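Local coordinates for uncharacterized protein (Candida albicans, PDB 5K04) that probably serves as the large, non-catalytic auxiliary subunit of the NatB N-terminal acetyltransferase complex, pairing with the catalytic subunit NAT3, at residues K238-E243 / K252-S257; D354-F359 / E374-T379; D548-K553 / V567-V572; R592-F597 / N619-T624. All coordinates share one frame; numbering follows the deposited sequence.

Contact 1 (K238-E243 / K252-S257); sequences KLLFKE and KLWILS
Trp-254 contributes the largest share of the surface buried between 238-243 and 252-257, and two neighbouring residues of the other helix meet it at different places. Phe-241 lies against the benzene half of the indole: its CE1 sits 3.7 Å above the plane of the Trp-254 ring, displaced toward the rim, and is 3.8 Å from Trp-254 CZ2. The two ring planes are inclined by 49°, with centroids 5.3 Å apart, so the pair is neither a parallel stack nor a T-shaped one. Leu-240 reaches the root of the same side chain, its CD1 branch 3.7 Å from Trp-254 CB. These residues join helix 229-242 to helix 248-260, successive helices running in broadly opposite directions, a helical hairpin consistent with the TPR-like fold of the family. With CG of Trp-254 anti to the backbone N (chi1 179°), both contacts fall on one side chain. Its buried polar atom is also satisfied, since Trp-254 NE1 hydrogen-bonds to Glu-237 OE2. His-233 stacks on the indole, while Trp-251 meets the Phe-241 ring with the two planes about 80° apart.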
# COMPACT_ATOMS: atom_id res chain seq x y z
N LYS A 238 28.78 -24.52 -1.89
CA LYS A 238 29.68 -23.40 -2.17
C LYS A 238 29.18 -22.12 -1.50
O LYS A 238 29.94 -21.44 -0.79
CB LYS A 238 29.82 -23.20 -3.68
CG LYS A 238 30.81 -22.10 -4.06
CD LYS A 238 30.68 -21.66 -5.53
CE LYS A 238 29.42 -20.80 -5.78
NZ LYS A 238 29.56 -19.86 -6.94
N LEU A 239 27.91 -21.77 -1.72
CA LEU A 239 27.37 -20.54 -1.15
C LEU A 239 27.50 -20.54 0.36
O LEU A 239 27.89 -19.53 0.96
CB LEU A 239 25.90 -20.36 -1.54
CG LEU A 239 25.57 -20.17 -3.01
CD1 LEU A 239 24.07 -19.91 -3.17
CD2 LEU A 239 26.40 -19.06 -3.59
N LEU A 240 27.19 -21.67 1.00
CA LEU A 240 27.06 -21.73 2.45
C LEU A 240 28.41 -21.83 3.16
O LEU A 240 28.63 -21.15 4.17
CB LEU A 240 26.18 -22.93 2.84
CG LEU A 240 24.76 -22.91 2.26
CD1 LEU A 240 24.12 -24.29 2.39
CD2 LEU A 240 23.90 -21.83 2.93
N PHE A 241 29.31 -22.67 2.65
CA PHE A 241 30.55 -22.97 3.35
C PHE A 241 31.76 -22.18 2.84
O PHE A 241 32.79 -22.18 3.52
CB PHE A 241 30.85 -24.48 3.27
CG PHE A 241 29.86 -25.34 4.03
CD1 PHE A 241 28.67 -25.73 3.44
CD2 PHE A 241 30.13 -25.74 5.33
CE1 PHE A 241 27.76 -26.50 4.13
CE2 PHE A 241 29.22 -26.52 6.03
CZ PHE A 241 28.03 -26.90 5.42
N LYS A 242 31.65 -21.51 1.69
CA LYS A 242 32.76 -20.75 1.14
C LYS A 242 32.45 -19.29 0.82
O LYS A 242 33.39 -18.51 0.65
CB LYS A 242 33.29 -21.43 -0.14
CG LYS A 242 33.90 -22.80 0.10
CD LYS A 242 34.52 -23.39 -1.16
CE LYS A 242 35.08 -24.79 -0.91
NZ LYS A 242 35.69 -25.41 -2.13
N GLU A 243 31.18 -18.89 0.74
CA GLU A 243 30.82 -17.52 0.38
C GLU A 243 29.98 -16.84 1.45
O GLU A 243 29.34 -15.81 1.19
CB GLU A 243 30.11 -17.52 -0.98
CG GLU A 243 31.05 -18.01 -2.11
CD GLU A 243 30.43 -17.98 -3.50
OE1 GLU A 243 31.09 -18.46 -4.44
OE2 GLU A 243 29.29 -17.48 -3.67
N LYS A 252 18.14 -25.41 3.34
CA LYS A 252 17.15 -26.46 3.14
C LYS A 252 17.38 -27.18 1.82
O LYS A 252 17.31 -28.42 1.76
CB LYS A 252 15.75 -25.87 3.20
CG LYS A 252 15.35 -25.36 4.59
CD LYS A 252 14.18 -24.37 4.54
CE LYS A 252 12.87 -25.05 4.17
NZ LYS A 252 11.76 -24.06 4.09
N LEU A 253 17.66 -26.43 0.76
CA LEU A 253 18.01 -27.05 -0.52
C LEU A 253 19.26 -27.92 -0.38
O LEU A 253 19.35 -28.98 -1.00
CB LEU A 253 18.21 -25.97 -1.58
CG LEU A 253 16.97 -25.17 -2.01
CD1 LEU A 253 17.31 -24.24 -3.17
CD2 LEU A 253 15.80 -26.04 -2.42
N TRP A 254 20.21 -27.50 0.47
CA TRP A 254 21.45 -28.25 0.63
C TRP A 254 21.22 -29.61 1.29
O TRP A 254 21.85 -30.60 0.90
CB TRP A 254 22.45 -27.43 1.45
CG TRP A 254 23.75 -28.13 1.70
CD1 TRP A 254 24.80 -28.27 0.81
CD2 TRP A 254 24.17 -28.76 2.91
NE1 TRP A 254 25.83 -28.96 1.41
CE2 TRP A 254 25.47 -29.27 2.70
CE3 TRP A 254 23.57 -28.94 4.16
CZ2 TRP A 254 26.17 -29.95 3.68
CZ3 TRP A 254 24.26 -29.63 5.13
CH2 TRP A 254 25.55 -30.12 4.89
N ILE A 255 20.34 -29.68 2.30
CA ILE A 255 20.07 -30.98 2.93
C ILE A 255 19.14 -31.81 2.05
O ILE A 255 19.25 -33.04 2.00
CB ILE A 255 19.49 -30.82 4.35
CG1 ILE A 255 18.12 -30.13 4.33
CG2 ILE A 255 20.48 -30.13 5.27
CD1 ILE A 255 17.37 -30.20 5.63
N LEU A 256 18.20 -31.15 1.37
CA LEU A 256 17.35 -31.85 0.43
C LEU A 256 18.19 -32.55 -0.64
O LEU A 256 18.15 -33.77 -0.78
CB LEU A 256 16.35 -30.88 -0.21
CG LEU A 256 15.48 -31.51 -1.30
CD1 LEU A 256 14.70 -32.68 -0.73
CD2 LEU A 256 14.55 -30.50 -1.91
N SER A 257 18.97 -31.76 -1.38
CA SER A 257 19.79 -32.33 -2.44
C SER A 257 20.80 -33.33 -1.88
O SER A 257 21.10 -34.34 -2.52
CB SER A 257 20.48 -31.21 -3.23
OG SER A 257 21.19 -30.33 -2.37

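Contact 2 (D354-F359 / E374-T379); sequences DVYERF and ELTLRT
Leu-375, which faces Val-355 across the contact, accepts the backbone N of Thr-379 at its carbonyl O; at 2.9 Å this N-to-O bond is the shortest polar one within the two segments. It belongs to helix 372-383, which runs antiparallel to the short helix 353-358 in a helical scaffold consistent with the TPR clan to which the family belongs. What joins the helices here is apolar. They come nearest at Tyr-356 and Thr-376, whose CA atoms lie 7.0 Å apart, a close approach in which a methyl group makes the contact. Thr-376 supplies that methyl. Its OG1 occupies the position between backbone N and carbonyl carbon (chi1 63°) and hydrogen-bonds to Asn-373 OD1 on its own helix, which leaves CG2 to meet the other helix. Tyr-356 has CG anti to its backbone N (chi1 172°), and its ring meets this methyl at a slant, presenting neither a clear face nor a clear edge. The Tyr-356 side chain also touches His-400 and Leu-401 of helix 388-404, and Leu-401 also touches Thr-376, so a third helix covers the pair. One residue back on each segment, Val-355 and Leu-375 meet more loosely, CG1 of the valine 4.4 Å from CD1 of the leucine. Val-355 also rests on Val-340 and Arg-344 of helix 337-346. The closest approach is made by Thr-376 CG2, which lies 3.8 Å from both CB and CD1 of Tyr-356.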
# COMPACT_ATOMS: atom_id res chain seq x y z
N ASP A 354 -0.05 -11.02 35.68
CA ASP A 354 0.96 -11.35 36.69
C ASP A 354 2.36 -11.06 36.17
O ASP A 354 3.21 -10.56 36.91
CB ASP A 354 0.82 -12.81 37.13
CG ASP A 354 0.94 -13.79 35.96
OD1 ASP A 354 0.45 -13.50 34.85
OD2 ASP A 354 1.55 -14.86 36.16
N VAL A 355 2.61 -11.33 34.89
CA VAL A 355 3.93 -11.06 34.32
C VAL A 355 4.10 -9.57 34.09
O VAL A 355 5.17 -9.01 34.35
CB VAL A 355 4.13 -11.86 33.02
CG1 VAL A 355 5.50 -11.57 32.44
CG2 VAL A 355 3.96 -13.34 33.28
N TYR A 356 3.04 -8.92 33.59
CA TYR A 356 3.04 -7.46 33.48
C TYR A 356 3.44 -6.80 34.80
O TYR A 356 4.29 -5.91 34.83
CB TYR A 356 1.67 -6.96 33.02
CG TYR A 356 1.59 -5.46 33.10
CD1 TYR A 356 2.14 -4.67 32.09
CD2 TYR A 356 1.03 -4.83 34.20
CE1 TYR A 356 2.11 -3.29 32.17
CE2 TYR A 356 1.00 -3.45 34.30
CZ TYR A 356 1.53 -2.68 33.29
OH TYR A 356 1.49 -1.31 33.38
N GLU A 357 2.84 -7.24 35.91
CA GLU A 357 3.15 -6.63 37.20
C GLU A 357 4.61 -6.81 37.58
O GLU A 357 5.14 -6.00 38.36
CB GLU A 357 2.25 -7.19 38.29
CG GLU A 357 0.78 -6.76 38.19
CD GLU A 357 0.55 -5.27 38.45
OE1 GLU A 357 1.49 -4.58 38.92
OE2 GLU A 357 -0.58 -4.79 38.20
N ARG A 358 5.29 -7.82 37.05
CA ARG A 358 6.71 -8.04 37.33
C ARG A 358 7.63 -7.27 36.39
O ARG A 358 8.81 -7.12 36.70
CB ARG A 358 7.04 -9.53 37.26
CG ARG A 358 6.62 -10.33 38.49
CD ARG A 358 6.47 -11.81 38.14
NE ARG A 358 7.72 -12.37 37.62
CZ ARG A 358 7.79 -13.46 36.86
NH1 ARG A 358 6.69 -14.12 36.51
NH2 ARG A 358 8.98 -13.90 36.43
N PHE A 359 7.12 -6.79 35.26
CA PHE A 359 7.93 -6.08 34.28
C PHE A 359 7.16 -4.90 33.68
O PHE A 359 7.20 -4.67 32.46
CB PHE A 359 8.39 -7.02 33.16
CG PHE A 359 9.03 -8.30 33.63
CD1 PHE A 359 8.27 -9.43 33.86
CD2 PHE A 359 10.40 -8.39 33.77
CE1 PHE A 359 8.86 -10.62 34.28
CE2 PHE A 359 11.01 -9.58 34.19
CZ PHE A 359 10.23 -10.69 34.45
N GLU A 374 3.62 -7.84 24.45
CA GLU A 374 3.20 -8.94 23.60
C GLU A 374 2.18 -9.79 24.33
O GLU A 374 1.20 -10.26 23.73
CB GLU A 374 4.41 -9.78 23.20
CG GLU A 374 5.43 -9.07 22.28
CD GLU A 374 4.87 -8.71 20.89
OE1 GLU A 374 5.14 -7.59 20.40
OE2 GLU A 374 4.15 -9.55 20.30
N LEU A 375 2.39 -9.99 25.64
CA LEU A 375 1.47 -10.75 26.47
C LEU A 375 0.21 -9.95 26.81
O LEU A 375 -0.91 -10.47 26.71
CB LEU A 375 2.18 -11.20 27.75
CG LEU A 375 3.33 -12.16 27.44
CD1 LEU A 375 3.81 -12.94 28.67
CD2 LEU A 375 2.89 -13.11 26.35
N THR A 376 0.39 -8.68 27.19
CA THR A 376 -0.76 -7.87 27.59
C THR A 376 -1.71 -7.63 26.42
O THR A 376 -2.94 -7.66 26.60
CB THR A 376 -0.29 -6.54 28.20
OG1 THR A 376 0.43 -5.75 27.24
CG2 THR A 376 0.61 -6.80 29.38
N LEU A 377 -1.17 -7.42 25.21
CA LEU A 377 -2.04 -7.23 24.05
C LEU A 377 -2.87 -8.49 23.78
O LEU A 377 -4.09 -8.41 23.59
CB LEU A 377 -1.22 -6.84 22.83
CG LEU A 377 -2.00 -6.59 21.53
CD1 LEU A 377 -2.99 -5.43 21.69
CD2 LEU A 377 -1.06 -6.33 20.38
N ARG A 378 -2.23 -9.66 23.83
CA ARG A 378 -2.96 -10.92 23.74
C ARG A 378 -4.06 -11.01 24.81
O ARG A 378 -5.19 -11.41 24.53
CB ARG A 378 -1.99 -12.10 23.86
CG ARG A 378 -1.23 -12.43 22.57
CD ARG A 378 -0.11 -13.43 22.83
NE ARG A 378 0.57 -13.87 21.60
CZ ARG A 378 0.48 -15.10 21.08
NH1 ARG A 378 -0.25 -16.03 21.67
NH2 ARG A 378 1.14 -15.39 19.96
N THR A 379 -3.73 -10.63 26.04
CA THR A 379 -4.76 -10.63 27.07
C THR A 379 -5.87 -9.64 26.72
O THR A 379 -7.05 -9.96 26.84
CB THR A 379 -4.15 -10.30 28.44
OG1 THR A 379 -3.17 -11.29 28.77
CG2 THR A 379 -5.23 -10.31 29.52

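Contact 3 (D548-K553 / V567-V572); sequences DNRDFK and VPVNDV
A salt-bridge network ties an Asx-turn loop, 548-553, to the start of helix 571-584, with Arg-550 holding one aspartate side-on and another end-on. Asp-571 is gripped end-on: NH1 of Arg-550 donates to OD1 at 3.0 Å, and NH2 donates to OD2 at 2.8 Å. Both oxygens are approached on their syn sides, although the carboxylate and guanidinium planes are twisted 40° apart and the bonds are bent, 151° and 146° at hydrogen. Asp-548 is held side-on within the loop, Arg-550 NE reaching its OD1 at 2.9 Å and NH2 its OD2 at 2.7 Å. NH2 thus serves both acids, whose OD2 atoms, those of Asp-548 and Asp-571, are 4.8 Å apart; the arginine between them probably offsets their repulsion. Asp-548 OD1 also accepts the backbone N of Arg-550 at 2.9 Å, closing the Asx turn, with the two donors on opposite faces of the carboxylate plane. A bend at chi3 helps bring the arginine head back to Asp-548. Phe-552 places CZ 3.5 Å above the guanidinium plane of Arg-550, and Val-569 touches NH1 with its branch point CB. Asp-571 follows Asn-570, whose OD1 makes a weak bond to the backbone N of Ala-573: an N-cap followed by an acidic residue in the first turn, typical of helix N termini.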
# COMPACT_ATOMS: atom_id res chain seq x y z
N ASP A 548 -7.39 -2.96 -3.45
CA ASP A 548 -7.34 -2.93 -2.00
C ASP A 548 -5.93 -3.30 -1.56
O ASP A 548 -5.51 -4.45 -1.72
CB ASP A 548 -8.38 -3.86 -1.37
CG ASP A 548 -8.50 -3.68 0.17
OD1 ASP A 548 -7.70 -2.92 0.75
OD2 ASP A 548 -9.39 -4.31 0.78
N ASN A 549 -5.24 -2.32 -0.99
CA ASN A 549 -3.92 -2.51 -0.42
C ASN A 549 -3.90 -2.19 1.08
O ASN A 549 -2.82 -2.05 1.67
CB ASN A 549 -2.91 -1.62 -1.16
CG ASN A 549 -3.02 -1.77 -2.67
OD1 ASN A 549 -2.92 -2.87 -3.21
ND2 ASN A 549 -3.27 -0.64 -3.35
N ARG A 550 -5.06 -2.11 1.70
CA ARG A 550 -5.13 -1.79 3.12
C ARG A 550 -4.44 -2.87 3.96
O ARG A 550 -4.42 -4.05 3.60
CB ARG A 550 -6.59 -1.61 3.54
CG ARG A 550 -7.16 -0.32 2.94
CD ARG A 550 -8.65 -0.24 3.17
NE ARG A 550 -9.31 -1.40 2.59
CZ ARG A 550 -10.63 -1.54 2.54
NH1 ARG A 550 -11.41 -0.58 3.04
NH2 ARG A 550 -11.17 -2.62 1.97
N ASP A 551 -3.90 -2.44 5.10
CA ASP A 551 -3.13 -3.27 6.03
C ASP A 551 -4.01 -3.63 7.22
O ASP A 551 -4.16 -2.85 8.15
CB ASP A 551 -1.89 -2.50 6.47
CG ASP A 551 -1.05 -3.24 7.51
OD1 ASP A 551 -1.35 -4.38 7.86
OD2 ASP A 551 -0.06 -2.62 7.95
N PHE A 552 -4.59 -4.83 7.18
CA PHE A 552 -5.38 -5.40 8.27
C PHE A 552 -4.58 -6.40 9.10
O PHE A 552 -5.17 -7.19 9.84
CB PHE A 552 -6.63 -6.09 7.71
CG PHE A 552 -7.54 -5.17 6.94
CD1 PHE A 552 -8.17 -4.11 7.57
CD2 PHE A 552 -7.76 -5.35 5.59
CE1 PHE A 552 -9.00 -3.26 6.87
CE2 PHE A 552 -8.58 -4.50 4.88
CZ PHE A 552 -9.21 -3.45 5.51
N LYS A 553 -3.26 -6.38 8.99
CA LYS A 553 -2.39 -7.40 9.55
C LYS A 553 -1.43 -6.90 10.62
O LYS A 553 -1.17 -7.62 11.58
CB LYS A 553 -1.58 -8.07 8.42
CG LYS A 553 -2.40 -8.97 7.50
CD LYS A 553 -1.55 -9.36 6.32
CE LYS A 553 -2.25 -10.35 5.42
NZ LYS A 553 -1.42 -10.64 4.21
N VAL A 567 -12.39 -1.95 12.38
CA VAL A 567 -12.74 -0.60 11.94
C VAL A 567 -13.90 -0.70 10.96
O VAL A 567 -13.90 -1.58 10.07
CB VAL A 567 -11.52 0.11 11.32
CG1 VAL A 567 -11.91 1.47 10.73
CG2 VAL A 567 -10.42 0.29 12.39
N PRO A 568 -14.94 0.09 11.11
CA PRO A 568 -16.17 -0.06 10.31
C PRO A 568 -16.09 0.60 8.93
O PRO A 568 -16.76 1.61 8.63
CB PRO A 568 -17.23 0.60 11.21
CG PRO A 568 -16.48 1.60 12.02
CD PRO A 568 -15.12 1.00 12.27
N VAL A 569 -15.28 0.01 8.06
CA VAL A 569 -15.18 0.48 6.69
C VAL A 569 -16.46 0.10 5.95
O VAL A 569 -17.14 -0.87 6.31
CB VAL A 569 -13.94 -0.11 5.99
CG1 VAL A 569 -12.64 0.37 6.68
CG2 VAL A 569 -14.03 -1.64 5.92
N ASN A 570 -16.78 0.88 4.92
CA ASN A 570 -17.94 0.62 4.05
C ASN A 570 -17.53 0.96 2.61
O ASN A 570 -17.63 2.12 2.18
CB ASN A 570 -19.17 1.41 4.48
CG ASN A 570 -20.45 0.93 3.78
OD1 ASN A 570 -20.39 0.20 2.79
ND2 ASN A 570 -21.60 1.34 4.30
N ASP A 571 -17.08 -0.06 1.87
CA ASP A 571 -16.45 0.20 0.58
C ASP A 571 -17.47 0.52 -0.50
O ASP A 571 -17.19 1.34 -1.40
CB ASP A 571 -15.60 -1.00 0.15
CG ASP A 571 -14.43 -1.27 1.12
OD1 ASP A 571 -14.20 -0.44 2.04
OD2 ASP A 571 -13.76 -2.31 0.96
N VAL A 572 -18.65 -0.09 -0.45
CA VAL A 572 -19.67 0.21 -1.45
C VAL A 572 -20.21 1.63 -1.29
O VAL A 572 -20.50 2.31 -2.27
CB VAL A 572 -20.78 -0.85 -1.40
CG1 VAL A 572 -21.93 -0.43 -2.28
CG2 VAL A 572 -20.21 -2.21 -1.86

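Contact 4 (R592-F597 / N619-T624); sequences RLLKVF and NLLKIT
Leu-594 points its forked end at the ridge made by Leu-621 and Lys-622, one methyl going to each. Its CD1 lies 3.7 Å from Lys-622 CG and 4.0 Å from Lys-622 CA, so this branch rests on the base of the lysine, close to the helix backbone. The other branch, CD2, turns to Leu-621 and comes 4.0 Å from its CB. In both pairs the side chains meet at a slant, neither end to end nor alongside. Leu-594 has CG anti to its carbonyl carbon and beside the backbone N (chi1 -81°), and from there the fork straddles the two neighbours. The packing joins helix 591-601 to the next helix, 608-625; the two run antiparallel, as in the helical hairpins of TPR-like scaffolds, and Leu-594 and Lys-622 bring the CA atoms to 7.5 Å. Lys-622 is bent at chi3 and chi4, and only the aliphatic part of its chain meets Leu-594. Around this pair, helix 571-584 covers one flank: Ile-583 touches Leu-594 and Val-584 touches Leu-621. Helix 661-682 adds Leu-679 against Leu-621. Within 619-624, Thr-624 returns its hydroxyl to the preceding turn, OG1 donating to Leu-620 O at 2.8 Å. That carbonyl also accepts Thr-624 N at 3.2 Å, the two donors arriving from opposite faces of the Leu-620 carbonyl plane.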
# COMPACT_ATOMS: atom_id res chain seq x y z
N ARG A 592 -26.79 7.40 -17.41
CA ARG A 592 -25.77 6.36 -17.36
C ARG A 592 -25.21 6.21 -15.95
O ARG A 592 -24.97 5.08 -15.48
CB ARG A 592 -24.67 6.71 -18.37
CG ARG A 592 -23.43 5.83 -18.39
CD ARG A 592 -22.31 6.53 -19.18
NE ARG A 592 -21.79 7.71 -18.49
CZ ARG A 592 -22.14 8.97 -18.74
NH1 ARG A 592 -23.03 9.25 -19.69
NH2 ARG A 592 -21.60 9.97 -18.03
N LEU A 593 -24.98 7.32 -15.25
CA LEU A 593 -24.45 7.23 -13.89
C LEU A 593 -25.49 6.69 -12.91
O LEU A 593 -25.15 5.97 -11.97
CB LEU A 593 -23.94 8.59 -13.44
CG LEU A 593 -22.72 9.10 -14.20
CD1 LEU A 593 -22.34 10.48 -13.66
CD2 LEU A 593 -21.58 8.11 -14.08
N LEU A 594 -26.77 7.04 -13.13
CA LEU A 594 -27.83 6.54 -12.26
C LEU A 594 -28.06 5.05 -12.46
O LEU A 594 -28.45 4.36 -11.51
CB LEU A 594 -29.11 7.33 -12.53
CG LEU A 594 -29.13 8.67 -11.79
CD1 LEU A 594 -30.30 9.48 -12.25
CD2 LEU A 594 -29.18 8.47 -10.27
N LYS A 595 -27.84 4.55 -13.67
CA LYS A 595 -27.92 3.11 -13.90
C LYS A 595 -26.83 2.37 -13.13
O LYS A 595 -27.10 1.33 -12.51
CB LYS A 595 -27.84 2.82 -15.40
CG LYS A 595 -29.10 3.22 -16.16
CD LYS A 595 -28.89 3.10 -17.66
CE LYS A 595 -30.03 3.73 -18.44
NZ LYS A 595 -29.79 3.64 -19.91
N VAL A 596 -25.61 2.89 -13.15
CA VAL A 596 -24.55 2.31 -12.33
C VAL A 596 -24.95 2.37 -10.85
O VAL A 596 -24.84 1.38 -10.12
CB VAL A 596 -23.22 3.02 -12.60
CG1 VAL A 596 -22.15 2.53 -11.65
CG2 VAL A 596 -22.79 2.80 -14.04
N PHE A 597 -25.45 3.53 -10.42
CA PHE A 597 -25.88 3.72 -9.03
C PHE A 597 -26.88 2.65 -8.63
O PHE A 597 -26.78 2.03 -7.56
CB PHE A 597 -26.48 5.12 -8.88
CG PHE A 597 -26.72 5.54 -7.44
CD1 PHE A 597 -27.81 5.07 -6.72
CD2 PHE A 597 -25.86 6.43 -6.83
CE1 PHE A 597 -28.02 5.47 -5.41
CE2 PHE A 597 -26.07 6.83 -5.52
CZ PHE A 597 -27.15 6.34 -4.81
N ASN A 619 -33.69 8.63 -5.53
CA ASN A 619 -34.90 9.37 -5.87
C ASN A 619 -34.62 10.85 -6.01
O ASN A 619 -35.21 11.53 -6.86
CB ASN A 619 -35.98 9.12 -4.81
CG ASN A 619 -36.53 7.70 -4.86
OD1 ASN A 619 -35.84 6.77 -5.27
ND2 ASN A 619 -37.79 7.55 -4.49
N LEU A 620 -33.72 11.37 -5.16
CA LEU A 620 -33.41 12.79 -5.17
C LEU A 620 -32.71 13.19 -6.47
O LEU A 620 -33.03 14.22 -7.07
CB LEU A 620 -32.53 13.14 -3.97
CG LEU A 620 -32.01 14.58 -3.89
CD1 LEU A 620 -33.17 15.58 -3.82
CD2 LEU A 620 -31.05 14.76 -2.71
N LEU A 621 -31.77 12.36 -6.92
CA LEU A 621 -30.98 12.69 -8.10
C LEU A 621 -31.80 12.50 -9.37
O LEU A 621 -31.68 13.29 -10.31
CB LEU A 621 -29.72 11.82 -8.12
CG LEU A 621 -28.86 12.00 -6.87
CD1 LEU A 621 -27.82 10.89 -6.76
CD2 LEU A 621 -28.18 13.36 -6.87
N LYS A 622 -32.64 11.45 -9.41
CA LYS A 622 -33.49 11.20 -10.57
C LYS A 622 -34.45 12.36 -10.81
O LYS A 622 -34.68 12.77 -11.96
CB LYS A 622 -34.26 9.88 -10.37
CG LYS A 622 -33.78 8.74 -11.27
CD LYS A 622 -34.82 7.64 -11.40
CE LYS A 622 -35.42 7.53 -12.79
NZ LYS A 622 -34.65 6.65 -13.70
N ILE A 623 -35.01 12.91 -9.73
CA ILE A 623 -35.98 13.99 -9.81
C ILE A 623 -35.33 15.31 -10.20
O ILE A 623 -35.95 16.14 -10.87
CB ILE A 623 -36.68 14.08 -8.45
CG1 ILE A 623 -37.82 13.08 -8.35
CG2 ILE A 623 -37.12 15.45 -8.13
CD1 ILE A 623 -38.18 12.84 -6.92
N THR A 624 -34.08 15.53 -9.80
CA THR A 624 -33.38 16.79 -10.08
C THR A 624 -32.48 16.75 -11.31
O THR A 624 -32.27 17.79 -11.92
CB THR A 624 -32.54 17.19 -8.87
OG1 THR A 624 -31.64 16.12 -8.54
CG2 THR A 624 -33.45 17.49 -7.68

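Followed from the N terminus, the four contacts come in series: each closes before the next opens, and none nests or crosses. Contact 1 closes the short connection between helices 229-242 and 248-260, with eight residues between its segments. Contact 2, its centre about 41 Å from that of contact 1, brings together helices 353-358 and 372-383 across a mostly non-helical linker. Contact 3 closes a loop without helix and lies nearest the middle of the chain, about 9 Å from its centre. Contact 4 closes a largely helical excursion. Contacts 3 and 4 are coupled by helix 571-584, which begins at Asp-571 and ends against Leu-594. Contacts 1 and 4 lie on opposite sides of the chain's centre, 65 Å apart between their centres.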